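Local coordinates for putative transcriptional regulator MarR (Geobacillus stearothermophilus, PDB 2RDP), which probably binds DNA as a dimer through a winged helix-turn-helix domain and regulates transcription, as other MarR family proteins do, at residues A[43-48]-A[76-80]; A[83-89]-A[100-106]. One frame throughout, in Å; residues are numbered along the deposited sequence.

Interaction 1 of 2, residues A[43-48]-A[76-80]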
ATOM      1  N   PRO A  43      -1.853  -1.864 -11.568  1.00 56.06           N
ATOM      2  CA  PRO A  43      -2.188  -0.470 -11.962  1.00 54.94           C
ATOM      3  C   PRO A  43      -3.473  -0.351 -12.824  1.00 55.17           C
ATOM      4  O   PRO A  43      -4.131   0.711 -12.795  1.00 55.89           O
ATOM      5  CB  PRO A  43      -0.955   0.002 -12.732  1.00 54.77           C
ATOM      6  CG  PRO A  43       0.060  -1.064 -12.578  1.00 55.86           C
ATOM      7  CD  PRO A  43      -0.635  -2.340 -12.245  1.00 55.13           C
ATOM      8  N   GLN A  44      -3.839  -1.416 -13.546  1.00 53.74           N
ATOM      9  CA  GLN A  44      -5.107  -1.443 -14.240  1.00 54.14           C
ATOM     10  C   GLN A  44      -6.268  -1.521 -13.239  1.00 54.67           C
ATOM     11  O   GLN A  44      -7.253  -0.789 -13.377  1.00 54.64           O
ATOM     12  CB  GLN A  44      -5.165  -2.566 -15.276  1.00 53.83           C
ATOM     13  CG  GLN A  44      -4.169  -2.389 -16.410  1.00 54.75           C
ATOM     14  CD  GLN A  44      -4.038  -3.654 -17.279  1.00 58.97           C
ATOM     15  OE1 GLN A  44      -4.536  -4.716 -16.936  1.00 59.03           O
ATOM     16  NE2 GLN A  44      -3.368  -3.522 -18.409  1.00 59.49           N
ATOM     17  N   PHE A  45      -6.147  -2.370 -12.212  1.00 55.51           N
ATOM     18  CA  PHE A  45      -7.082  -2.305 -11.083  1.00 55.62           C
ATOM     19  C   PHE A  45      -7.284  -0.857 -10.559  1.00 55.65           C
ATOM     20  O   PHE A  45      -8.417  -0.353 -10.536  1.00 55.87           O
ATOM     21  CB  PHE A  45      -6.712  -3.292  -9.960  1.00 55.60           C
ATOM     22  CG  PHE A  45      -7.573  -3.141  -8.741  1.00 55.70           C
ATOM     23  CD1 PHE A  45      -8.855  -3.675  -8.708  1.00 55.15           C
ATOM     24  CD2 PHE A  45      -7.123  -2.401  -7.650  1.00 58.30           C
ATOM     25  CE1 PHE A  45      -9.680  -3.491  -7.604  1.00 53.98           C
ATOM     26  CE2 PHE A  45      -7.943  -2.232  -6.510  1.00 58.65           C
ATOM     27  CZ  PHE A  45      -9.229  -2.798  -6.507  1.00 54.90           C
ATOM     28  N   VAL A  46      -6.198  -0.175 -10.193  1.00 55.76           N
ATOM     29  CA  VAL A  46      -6.305   1.199  -9.686  1.00 55.43           C
ATOM     30  C   VAL A  46      -7.019   2.125 -10.686  1.00 55.40           C
ATOM     31  O   VAL A  46      -7.940   2.866 -10.314  1.00 55.27           O
ATOM     32  CB  VAL A  46      -4.924   1.762  -9.299  1.00 55.97           C
ATOM     33  CG1 VAL A  46      -5.018   3.210  -8.852  1.00 55.91           C
ATOM     34  CG2 VAL A  46      -4.275   0.893  -8.173  1.00 57.73           C
ATOM     35  N   ALA A  47      -6.588   2.077 -11.959  1.00 54.47           N
ATOM     36  CA  ALA A  47      -7.167   2.902 -13.001  1.00 53.22           C
ATOM     37  C   ALA A  47      -8.678   2.656 -13.125  1.00 53.47           C
ATOM     38  O   ALA A  47      -9.469   3.612 -13.109  1.00 53.67           O
ATOM     39  CB  ALA A  47      -6.453   2.655 -14.334  1.00 52.16           C
ATOM     40  N   LEU A  48      -9.063   1.383 -13.254  1.00 54.26           N
ATOM     41  CA  LEU A  48     -10.460   0.963 -13.394  1.00 55.78           C
ATOM     42  C   LEU A  48     -11.345   1.339 -12.204  1.00 56.98           C
ATOM     43  O   LEU A  48     -12.465   1.814 -12.381  1.00 58.11           O
ATOM     44  CB  LEU A  48     -10.545  -0.538 -13.661  1.00 55.58           C
ATOM     45  CG  LEU A  48      -9.987  -1.072 -14.993  1.00 56.06           C
ATOM     46  CD1 LEU A  48      -9.913  -2.581 -14.971  1.00 54.35           C
ATOM     47  CD2 LEU A  48     -10.801  -0.599 -16.162  1.00 51.63           C
ATOM     48  N   LEU A  76      -0.748   3.086 -20.043  1.00 55.00           N
ATOM     49  CA  LEU A  76      -1.682   2.243 -19.297  1.00 54.05           C
ATOM     50  C   LEU A  76      -3.080   2.249 -19.933  1.00 53.48           C
ATOM     51  O   LEU A  76      -3.670   1.191 -20.184  1.00 52.91           O
ATOM     52  CB  LEU A  76      -1.722   2.712 -17.844  1.00 53.83           C
ATOM     53  CG  LEU A  76      -2.624   1.968 -16.852  1.00 55.47           C
ATOM     54  CD1 LEU A  76      -2.070   0.604 -16.541  1.00 54.66           C
ATOM     55  CD2 LEU A  76      -2.654   2.798 -15.591  1.00 56.97           C
ATOM     56  N   VAL A  77      -3.593   3.450 -20.192  1.00 53.20           N
ATOM     57  CA  VAL A  77      -4.854   3.625 -20.871  1.00 52.40           C
ATOM     58  C   VAL A  77      -4.807   2.929 -22.242  1.00 53.70           C
ATOM     59  O   VAL A  77      -5.693   2.151 -22.555  1.00 53.47           O
ATOM     60  CB  VAL A  77      -5.245   5.110 -20.947  1.00 52.27           C
ATOM     61  CG1 VAL A  77      -6.476   5.334 -21.869  1.00 48.14           C
ATOM     62  CG2 VAL A  77      -5.526   5.623 -19.542  1.00 50.41           C
ATOM     63  N   ASP A  78      -3.754   3.164 -23.019  1.00 54.90           N
ATOM     64  CA  ASP A  78      -3.544   2.454 -24.289  1.00 56.47           C
ATOM     65  C   ASP A  78      -3.680   0.923 -24.163  1.00 57.29           C
ATOM     66  O   ASP A  78      -4.389   0.337 -24.975  1.00 56.63           O
ATOM     67  CB  ASP A  78      -2.184   2.805 -24.924  1.00 56.36           C
ATOM     68  CG  ASP A  78      -2.106   4.252 -25.452  1.00 58.09           C
ATOM     69  OD1 ASP A  78      -3.150   4.947 -25.475  1.00 56.66           O
ATOM     70  OD2 ASP A  78      -0.974   4.694 -25.837  1.00 58.71           O
ATOM     71  N   ARG A  79      -3.011   0.288 -23.176  1.00 58.39           N
ATOM     72  CA  ARG A  79      -3.141  -1.182 -22.950  1.00 60.02           C
ATOM     73  C   ARG A  79      -4.593  -1.561 -22.680  1.00 59.83           C
ATOM     74  O   ARG A  79      -5.109  -2.499 -23.287  1.00 60.81           O
ATOM     75  CB  ARG A  79      -2.291  -1.701 -21.763  1.00 60.97           C
ATOM     76  CG  ARG A  79      -0.991  -2.474 -22.092  1.00 64.22           C
ATOM     77  CD  ARG A  79      -1.145  -4.011 -22.183  1.00 68.72           C
ATOM     78  NE  ARG A  79      -0.417  -4.546 -23.358  1.00 73.68           N
ATOM     79  CZ  ARG A  79      -0.959  -5.220 -24.399  1.00 75.30           C
ATOM     80  NH1 ARG A  79      -0.182  -5.626 -25.406  1.00 73.02           N
ATOM     81  NH2 ARG A  79      -2.264  -5.515 -24.439  1.00 74.88           N
HETATM   82  N   MSE A  80      -5.252  -0.832 -21.779  1.00 59.19           N
HETATM   83  CA  MSE A  80      -6.614  -1.169 -21.399  1.00 58.85           C
HETATM   84  C   MSE A  80      -7.598  -0.971 -22.515  1.00 58.32           C
HETATM   85  O   MSE A  80      -8.547  -1.729 -22.645  1.00 58.41           O
HETATM   86  CB  MSE A  80      -7.045  -0.370 -20.198  1.00 58.42           C
HETATM   87  CG  MSE A  80      -6.241  -0.701 -18.972  1.00 61.86           C
HETATM   88 SE   MSE A  80      -6.819   0.356 -17.444  0.80 67.40          SE
HETATM   89  CE  MSE A  80      -6.260   2.136 -17.953  1.00 65.08           C
TER
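Two helices that cross almost at right angles must meet over a small patch, and the packing of helix 42-54 on helix 70-82 is a case in point: the short axes of 43-48 and 76-80 come no nearer than 10.7 Å, at a crossing angle of -89°, and bury 288 Å² in all. Pro-43, in the first turn of its helix, lays its CB 4.0 Å from CD1 of Leu-76. Gln-44 reaches farther across. Its CG packs 3.7 Å from both Leu-76 CD1 and Met-80 CG; its OE1 accepts a hydrogen bond from the backbone N of Thr-41 just before the helix, while NE2 lies 4.0 Å from Arg-79 CB. In the winged helix-turn-helix domain of the MarR family, helix 70-82 corresponds to the recognition helix, consistent with a role in reading DNA, and this contact packs one side of it against helix 42-54. The CA-CB bond of Phe-45 points away from 76-80, and its ring packs on helix 104-124 and on Arg-21 of the second subunit, so successive residues serve different neighbours. Ala-47, small and directed at the partner, leaves room for Leu-76 CD2 at 4.0 Å and for the selenomethionine methyl, Met-80 CE, at 3.7 Å from its CB. One residue on, Leu-48 brings CG to 4.3 Å from Met-80 SE, and Val-86 of strand 86-90 touches both side chains.

Interaction 2 of 2, residues A[83-89]-A[100-106]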
ATOM      1  N   ASN A  83      -7.247  -3.899 -24.900  1.00 57.39           N
ATOM      2  CA  ASN A  83      -7.908  -5.093 -24.333  1.00 57.23           C
ATOM      3  C   ASN A  83      -9.400  -4.925 -24.069  1.00 56.71           C
ATOM      4  O   ASN A  83      -9.992  -5.766 -23.386  1.00 57.33           O
ATOM      5  CB  ASN A  83      -7.274  -5.526 -22.996  1.00 57.80           C
ATOM      6  CG  ASN A  83      -5.758  -5.724 -23.077  1.00 60.11           C
ATOM      7  OD1 ASN A  83      -5.191  -5.878 -24.160  1.00 61.96           O
ATOM      8  ND2 ASN A  83      -5.088  -5.709 -21.903  1.00 61.43           N
ATOM      9  N   GLY A  84      -9.992  -3.832 -24.553  1.00 55.57           N
ATOM     10  CA  GLY A  84     -11.432  -3.597 -24.444  1.00 53.99           C
ATOM     11  C   GLY A  84     -12.000  -3.346 -23.054  1.00 53.64           C
ATOM     12  O   GLY A  84     -13.196  -3.546 -22.825  1.00 53.54           O
ATOM     13  N   LEU A  85     -11.158  -2.897 -22.123  1.00 53.09           N
ATOM     14  CA  LEU A  85     -11.597  -2.554 -20.762  1.00 52.48           C
ATOM     15  C   LEU A  85     -12.127  -1.136 -20.666  1.00 51.95           C
ATOM     16  O   LEU A  85     -12.947  -0.851 -19.818  1.00 51.86           O
ATOM     17  CB  LEU A  85     -10.426  -2.670 -19.776  1.00 52.83           C
ATOM     18  CG  LEU A  85      -9.687  -3.998 -19.706  1.00 53.57           C
ATOM     19  CD1 LEU A  85      -8.373  -3.848 -18.918  1.00 53.73           C
ATOM     20  CD2 LEU A  85     -10.611  -5.068 -19.121  1.00 53.02           C
ATOM     21  N   VAL A  86     -11.633  -0.244 -21.527  1.00 51.67           N
ATOM     22  CA  VAL A  86     -12.034   1.177 -21.540  1.00 50.77           C
ATOM     23  C   VAL A  86     -12.102   1.660 -22.983  1.00 50.71           C
ATOM     24  O   VAL A  86     -11.492   1.062 -23.866  1.00 50.80           O
ATOM     25  CB  VAL A  86     -11.022   2.128 -20.723  1.00 50.86           C
ATOM     26  CG1 VAL A  86     -10.739   1.587 -19.313  1.00 50.69           C
ATOM     27  CG2 VAL A  86      -9.722   2.357 -21.467  1.00 49.38           C
ATOM     28  N   ALA A  87     -12.836   2.741 -23.213  1.00 50.52           N
ATOM     29  CA  ALA A  87     -12.836   3.422 -24.506  1.00 51.81           C
ATOM     30  C   ALA A  87     -12.468   4.881 -24.277  1.00 52.69           C
ATOM     31  O   ALA A  87     -12.629   5.404 -23.173  1.00 52.91           O
ATOM     32  CB  ALA A  87     -14.211   3.321 -25.181  1.00 50.64           C
ATOM     33  N   ARG A  88     -11.944   5.521 -25.312  1.00 54.13           N
ATOM     34  CA  ARG A  88     -11.736   6.967 -25.309  1.00 55.69           C
ATOM     35  C   ARG A  88     -12.944   7.663 -25.931  1.00 56.30           C
ATOM     36  O   ARG A  88     -13.420   7.259 -26.984  1.00 55.98           O
ATOM     37  CB  ARG A  88     -10.479   7.307 -26.098  1.00 56.03           C
ATOM     38  CG  ARG A  88      -9.195   7.050 -25.348  1.00 56.77           C
ATOM     39  CD  ARG A  88      -8.031   7.381 -26.240  1.00 58.19           C
ATOM     40  NE  ARG A  88      -6.838   7.768 -25.473  1.00 59.35           N
ATOM     41  CZ  ARG A  88      -5.800   6.971 -25.229  1.00 58.06           C
ATOM     42  NH1 ARG A  88      -4.763   7.438 -24.547  1.00 56.83           N
ATOM     43  NH2 ARG A  88      -5.798   5.712 -25.666  1.00 57.85           N
ATOM     44  N   VAL A  89     -13.460   8.686 -25.264  1.00 57.54           N
ATOM     45  CA  VAL A  89     -14.691   9.333 -25.707  1.00 58.84           C
ATOM     46  C   VAL A  89     -14.521  10.831 -25.661  1.00 60.11           C
ATOM     47  O   VAL A  89     -14.342  11.399 -24.583  1.00 59.99           O
ATOM     48  CB  VAL A  89     -15.918   8.950 -24.800  1.00 58.76           C
ATOM     49  CG1 VAL A  89     -17.194   9.661 -25.296  1.00 59.29           C
ATOM     50  CG2 VAL A  89     -16.145   7.451 -24.780  1.00 57.69           C
ATOM     51  N   ILE A 100     -11.612   8.979 -20.706  1.00 51.00           N
ATOM     52  CA  ILE A 100     -11.570   7.543 -20.631  1.00 51.12           C
ATOM     53  C   ILE A 100     -12.874   7.109 -19.994  1.00 52.34           C
ATOM     54  O   ILE A 100     -13.282   7.643 -18.964  1.00 53.14           O
ATOM     55  CB  ILE A 100     -10.365   7.038 -19.778  1.00 51.31           C
ATOM     56  CG1 ILE A 100      -9.054   7.741 -20.177  1.00 49.58           C
ATOM     57  CG2 ILE A 100     -10.218   5.532 -19.880  1.00 49.46           C
ATOM     58  CD1 ILE A 100      -8.869   7.919 -21.702  1.00 50.46           C
ATOM     59  N   ARG A 101     -13.540   6.150 -20.625  1.00 52.78           N
ATOM     60  CA  ARG A 101     -14.784   5.607 -20.115  1.00 52.89           C
ATOM     61  C   ARG A 101     -14.660   4.109 -19.890  1.00 53.16           C
ATOM     62  O   ARG A 101     -14.263   3.359 -20.795  1.00 53.10           O
ATOM     63  CB  ARG A 101     -15.909   5.868 -21.108  1.00 52.59           C
ATOM     64  CG  ARG A 101     -17.108   4.965 -20.939  1.00 53.81           C
ATOM     65  CD  ARG A 101     -18.185   5.339 -21.937  1.00 55.50           C
ATOM     66  NE  ARG A 101     -18.546   6.747 -21.782  1.00 55.87           N
ATOM     67  CZ  ARG A 101     -19.361   7.416 -22.594  1.00 56.62           C
ATOM     68  NH1 ARG A 101     -19.933   6.805 -23.635  1.00 55.67           N
ATOM     69  NH2 ARG A 101     -19.608   8.703 -22.358  1.00 56.09           N
ATOM     70  N   LEU A 102     -15.036   3.691 -18.688  1.00 52.91           N
ATOM     71  CA  LEU A 102     -15.174   2.300 -18.341  1.00 53.54           C
ATOM     72  C   LEU A 102     -16.160   1.581 -19.247  1.00 54.00           C
ATOM     73  O   LEU A 102     -17.361   1.902 -19.260  1.00 54.69           O
ATOM     74  CB  LEU A 102     -15.656   2.208 -16.885  1.00 53.64           C
ATOM     75  CG  LEU A 102     -15.470   0.885 -16.148  1.00 53.06           C
ATOM     76  CD1 LEU A 102     -13.997   0.446 -16.175  1.00 48.69           C
ATOM     77  CD2 LEU A 102     -16.035   0.984 -14.711  1.00 50.59           C
ATOM     78  N   LEU A 103     -15.658   0.605 -20.001  1.00 54.26           N
ATOM     79  CA  LEU A 103     -16.523  -0.325 -20.737  1.00 54.48           C
ATOM     80  C   LEU A 103     -17.080  -1.460 -19.848  1.00 55.15           C
ATOM     81  O   LEU A 103     -16.534  -1.764 -18.784  1.00 55.08           O
ATOM     82  CB  LEU A 103     -15.777  -0.901 -21.941  1.00 54.11           C
ATOM     83  CG  LEU A 103     -15.406   0.140 -22.994  1.00 53.87           C
ATOM     84  CD1 LEU A 103     -14.790  -0.537 -24.203  1.00 52.46           C
ATOM     85  CD2 LEU A 103     -16.637   0.944 -23.374  1.00 53.62           C
ATOM     86  N   GLU A 104     -18.149  -2.105 -20.307  1.00 56.44           N
ATOM     87  CA  GLU A 104     -18.808  -3.170 -19.546  1.00 57.46           C
ATOM     88  C   GLU A 104     -17.844  -4.285 -19.164  1.00 56.87           C
ATOM     89  O   GLU A 104     -17.956  -4.825 -18.071  1.00 56.56           O
ATOM     90  CB  GLU A 104     -19.995  -3.758 -20.320  1.00 58.08           C
ATOM     91  CG  GLU A 104     -20.780  -4.843 -19.559  1.00 62.49           C
ATOM     92  CD  GLU A 104     -21.886  -5.453 -20.405  1.00 69.69           C
ATOM     93  OE1 GLU A 104     -22.068  -5.030 -21.579  1.00 73.46           O
ATOM     94  OE2 GLU A 104     -22.592  -6.362 -19.908  1.00 73.44           O
ATOM     95  N   LYS A 105     -16.930  -4.635 -20.070  1.00 56.58           N
ATOM     96  CA  LYS A 105     -15.935  -5.672 -19.809  1.00 56.74           C
ATOM     97  C   LYS A 105     -15.020  -5.284 -18.642  1.00 57.25           C
ATOM     98  O   LYS A 105     -14.740  -6.100 -17.768  1.00 58.01           O
ATOM     99  CB  LYS A 105     -15.116  -5.977 -21.072  1.00 56.39           C
ATOM    100  CG  LYS A 105     -13.942  -6.934 -20.804  1.00 56.30           C
ATOM    101  CD  LYS A 105     -13.077  -7.130 -22.113  1.00 54.67           C
ATOM    102  CE  LYS A 105     -11.988  -8.280 -21.631  1.00 55.46           C
ATOM    103  NZ  LYS A 105     -11.165  -8.499 -22.919  1.00 57.52           N
ATOM    104  N   GLY A 106     -14.580  -4.029 -18.618  1.00 57.38           N
ATOM    105  CA  GLY A 106     -13.746  -3.529 -17.541  1.00 56.72           C
ATOM    106  C   GLY A 106     -14.485  -3.490 -16.226  1.00 57.10           C
ATOM    107  O   GLY A 106     -13.966  -3.947 -15.200  1.00 56.11           O
TER
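How a short hairpin satisfies its backbone is well illustrated where 83-89 runs against 100-106. Ala-87 and Arg-101 form an antiparallel hydrogen-bonded pair: Ala-87 N donates to Arg-101 O at 2.9 Å, and Arg-101 N returns the bond to Ala-87 O at 2.8 Å. Each of these carbonyls also receives a CA-H...O contact, Val-86 CA lying 3.2 Å from Arg-101 O and Ile-100 CA 3.5 Å from Ala-87 O. Val-89 pairs on with Arg-99, and Ile-100 bonds to the backbone of Leu-57. The non-hydrogen-bonded pairs Val-86 with Leu-102 and Arg-88 with Ile-100 send their side chains to the other face, where Val-86 CG2 meets Ile-100 CG2 at 3.6 Å. Beyond the strands, Leu-103 N, at the N-cap position of helix 104-124, donates to Leu-85 O at 3.1 Å. Gly-106 CA sits 3.6 Å from Leu-85 O, so close that a CB would clash with that oxygen. Lys-105 NZ donates to Asn-83 O at 3.0 Å, tying the new helix to the end of helix 70-82, where Gly-84, with positive phi, is the C' residue of a Schellman motif. Arg-88 and Arg-101 find acids outside the hairpin: Arg-88 bridges to Asp-78 and Glu-81, Arg-101 to Asp-56 while Val-89 CG2 lies over one guanidinium face. Such a two-stranded hairpin, directly after the helix corresponding to the recognition helix, is the wing of a winged-helix domain.

In the fold
Interactions 1 and 2 follow in series along the chain, with centres 10 Å apart, and touch through both apolar and polar pairs. Helix 70-82, part of interaction 1, runs directly into interaction 2: its Met-80 O probably accepts a hydrogen bond from Leu-85 N at 2.9 Å, while Asp-78 OD1 meets Arg-88 NH2 in a 2.8 Å salt bridge. Packing continues from Leu-48 CD2 to Leu-102 CD1 at 3.4 Å and from Val-77 CG1 to Ile-100 CD1 at 3.5 Å. The probable recognition helix and wing thus pack directly on each other, as in other winged-helix domains. The sodium ion, bound at Leu-35, Tyr-38 and Ile-40, lies about 7 Å from the Gln-44 side chain and about 10 Å from that of Leu-85.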